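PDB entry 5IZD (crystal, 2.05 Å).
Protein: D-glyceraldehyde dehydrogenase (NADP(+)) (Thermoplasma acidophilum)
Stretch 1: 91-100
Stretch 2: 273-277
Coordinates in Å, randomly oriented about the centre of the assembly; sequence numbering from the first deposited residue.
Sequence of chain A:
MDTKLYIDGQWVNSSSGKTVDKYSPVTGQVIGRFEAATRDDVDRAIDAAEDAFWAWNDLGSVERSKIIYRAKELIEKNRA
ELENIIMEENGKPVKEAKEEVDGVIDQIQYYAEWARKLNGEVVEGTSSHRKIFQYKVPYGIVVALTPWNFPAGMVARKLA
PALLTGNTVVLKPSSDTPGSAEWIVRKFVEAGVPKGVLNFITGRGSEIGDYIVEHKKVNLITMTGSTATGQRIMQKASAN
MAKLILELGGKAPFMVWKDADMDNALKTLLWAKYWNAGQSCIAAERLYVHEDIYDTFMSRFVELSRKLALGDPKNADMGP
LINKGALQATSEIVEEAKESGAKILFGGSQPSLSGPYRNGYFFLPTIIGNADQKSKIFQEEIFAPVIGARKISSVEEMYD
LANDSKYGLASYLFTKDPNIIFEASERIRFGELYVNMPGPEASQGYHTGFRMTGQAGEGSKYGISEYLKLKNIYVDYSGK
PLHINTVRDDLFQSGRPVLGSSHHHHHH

Stretch 1 (91-100) GKPVKEAKEE
Stretch 2 273-277: KYWNA

The residues that touch are at least 176 positions apart in one chain, and they meet where a helix begins on one side and the chain leaves helical geometry on the other. In the first stretch, Gly-91 leaves the preceding helix with positive phi (73/18), Lys-92 (-61/139) and Pro-93 (-54/143) run extended, and Pro-93 takes the N-cap position of a helix spanning 94-100 and beyond. Pro-93 O accepts from Ala-97 N at 2.9 Å, opening the i to i+4 ladder. In the second, Lys-273 and Tyr-274 are helical, and Trp-275 is the first residue to leave helical phi/psi (-59/128); then Asn-276 (57/34) and Ala-277 (53/27) adopt positive phi, with Ala-277 N bonding back to Tyr-274 O at 2.8 Å. The closest CA pair is Lys-92 CA to Asn-276 CA, 6.6 Å.

Glu-96, Trp-275 and Asn-276 cover most of the 242 Å² buried. Glu-96 (chi1 m, chi2 t, chi3 43°) directs CA-to-CB toward the turn, and its carboxylate meets a backbone amide: Asn-276 N donates to Glu-96 OE2 at 3.1 Å and 173°, nearly linear, while Glu-96 OE1 lies 3.0 Å from the same Asn-276 N. A charged acceptor thus satisfies an exit-turn NH. Glu-96 CG packs 3.6 Å from Trp-275 CD1, and Glu-96 OE1 sits over one face of the indole.

Trp-275 (chi1 t, chi2 63°) presents its edge to the residue about one helical turn further on. Trp-275 NE1 donates to Glu-99 OE2 at 3.2 Å and 150°, with the acceptor near the ring plane, as an indole NH requires; Glu-99 has chi1 154° and chi2 173°.

Asn-276 (chi1 t, chi2 23°) places OD1 3.4 Å from Lys-92 CE. Lys-92 (chi1 m, chi2 -149°, chi3 and chi4 t) starts sideways but reaches along the helix that follows it, where Lys-92 NZ forms a 2.7 Å salt bridge with Glu-100 OE1. The rule is economical: two helix glutamates, three residues apart, accept one backbone NH and one indole NH, while Glu-96 CG packs on the indole and Lys-92 CE lies against Asn-276 OD1.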

# COMPACT_ATOMS: atom_id res chain seq x y z
N GLY A 91 -4.52 41.55 4.91
CA GLY A 91 -3.39 42.50 4.91
C GLY A 91 -2.08 41.79 4.61
O GLY A 91 -1.02 42.35 4.87
N LYS A 92 -2.13 40.58 4.04
CA LYS A 92 -0.90 39.83 3.70
C LYS A 92 -0.01 40.56 2.70
O LYS A 92 -0.52 41.14 1.72
CB LYS A 92 -1.20 38.47 3.07
CG LYS A 92 -1.96 37.52 3.96
CD LYS A 92 -1.62 36.05 3.71
CE LYS A 92 -2.57 35.21 4.54
NZ LYS A 92 -2.20 33.81 4.48
N PRO A 93 1.31 40.53 2.92
CA PRO A 93 2.17 41.03 1.84
C PRO A 93 1.90 40.34 0.49
O PRO A 93 1.57 39.13 0.46
CB PRO A 93 3.56 40.71 2.35
CG PRO A 93 3.44 40.85 3.83
CD PRO A 93 2.13 40.19 4.10
N VAL A 94 1.99 41.12 -0.60
CA VAL A 94 1.68 40.63 -1.97
C VAL A 94 2.32 39.24 -2.29
O VAL A 94 1.62 38.35 -2.80
CB VAL A 94 1.99 41.71 -3.07
CG1 VAL A 94 3.47 42.08 -3.15
CG2 VAL A 94 1.42 41.30 -4.44
N LYS A 95 3.59 39.04 -1.95
CA LYS A 95 4.22 37.74 -2.23
C LYS A 95 3.57 36.60 -1.43
O LYS A 95 3.50 35.46 -1.92
CB LYS A 95 5.74 37.82 -1.98
CG LYS A 95 6.54 38.67 -2.98
CD LYS A 95 8.06 38.56 -2.80
N GLU A 96 3.13 36.88 -0.20
CA GLU A 96 2.36 35.91 0.59
C GLU A 96 0.99 35.62 -0.01
O GLU A 96 0.52 34.47 -0.01
CB GLU A 96 2.21 36.34 2.04
CG GLU A 96 3.45 36.05 2.89
CD GLU A 96 3.28 36.45 4.37
OE1 GLU A 96 2.19 36.17 4.94
OE2 GLU A 96 4.21 37.06 4.98
N ALA A 97 0.35 36.65 -0.52
CA ALA A 97 -0.95 36.48 -1.18
C ALA A 97 -0.77 35.65 -2.45
O ALA A 97 -1.53 34.71 -2.67
CB ALA A 97 -1.61 37.85 -1.50
N LYS A 98 0.23 35.95 -3.26
CA LYS A 98 0.47 35.17 -4.49
C LYS A 98 0.87 33.69 -4.19
O LYS A 98 0.38 32.79 -4.83
CB LYS A 98 1.51 35.85 -5.39
CG LYS A 98 1.00 37.15 -5.95
CD LYS A 98 2.00 37.87 -6.84
CE LYS A 98 1.29 39.05 -7.48
NZ LYS A 98 2.22 39.74 -8.39
N GLU A 99 1.70 33.50 -3.18
CA GLU A 99 2.10 32.17 -2.74
C GLU A 99 0.89 31.35 -2.26
O GLU A 99 0.75 30.19 -2.63
CB GLU A 99 3.23 32.28 -1.70
CG GLU A 99 3.36 31.14 -0.74
CD GLU A 99 4.59 31.26 0.13
OE1 GLU A 99 5.19 30.18 0.38
OE2 GLU A 99 4.93 32.37 0.59
N GLU A 100 -0.02 31.96 -1.52
CA GLU A 100 -1.20 31.26 -1.08
C GLU A 100 -2.07 30.77 -2.24
O GLU A 100 -2.58 29.68 -2.20
CB GLU A 100 -2.00 32.07 -0.08
CG GLU A 100 -3.18 31.28 0.43
CD GLU A 100 -3.81 31.84 1.66
OE1 GLU A 100 -3.33 32.82 2.22
OE2 GLU A 100 -4.81 31.28 2.07
N LYS A 273 9.30 32.69 11.84
CA LYS A 273 8.69 33.60 12.76
C LYS A 273 7.75 34.61 12.11
O LYS A 273 6.70 34.92 12.64
CB LYS A 273 9.73 34.40 13.51
CG LYS A 273 9.17 35.23 14.67
CD LYS A 273 8.55 34.39 15.77
CE LYS A 273 7.05 34.28 15.68
NZ LYS A 273 6.50 33.41 16.73
N TYR A 274 8.16 35.19 10.99
CA TYR A 274 7.49 36.39 10.49
C TYR A 274 6.58 36.17 9.34
O TYR A 274 5.79 37.06 9.05
CB TYR A 274 8.49 37.54 10.19
CG TYR A 274 9.33 37.85 11.36
CD1 TYR A 274 8.74 38.16 12.59
CD2 TYR A 274 10.72 37.81 11.28
CE1 TYR A 274 9.52 38.44 13.70
CE2 TYR A 274 11.50 38.10 12.36
CZ TYR A 274 10.93 38.40 13.58
OH TYR A 274 11.72 38.68 14.71
N TRP A 275 6.63 35.02 8.70
CA TRP A 275 5.68 34.71 7.64
C TRP A 275 4.30 34.76 8.24
O TRP A 275 4.09 34.26 9.33
CB TRP A 275 5.97 33.36 7.08
CG TRP A 275 5.24 32.88 5.86
CD1 TRP A 275 5.27 33.43 4.58
CD2 TRP A 275 4.43 31.71 5.76
NE1 TRP A 275 4.55 32.63 3.71
CE2 TRP A 275 4.05 31.56 4.41
CE3 TRP A 275 4.03 30.74 6.69
CZ2 TRP A 275 3.28 30.49 3.96
CZ3 TRP A 275 3.25 29.64 6.23
CH2 TRP A 275 2.89 29.54 4.89
N ASN A 276 3.44 35.54 7.57
CA ASN A 276 2.07 35.78 8.03
C ASN A 276 2.04 36.36 9.44
O ASN A 276 1.13 36.08 10.22
CB ASN A 276 1.23 34.48 7.97
CG ASN A 276 -0.25 34.77 7.80
OD1 ASN A 276 -0.63 35.84 7.31
ND2 ASN A 276 -1.11 33.86 8.25
N ALA A 277 3.05 37.18 9.77
CA ALA A 277 3.17 37.77 11.10
C ALA A 277 3.15 36.74 12.28
O ALA A 277 2.69 37.08 13.39
CB ALA A 277 2.10 38.83 11.30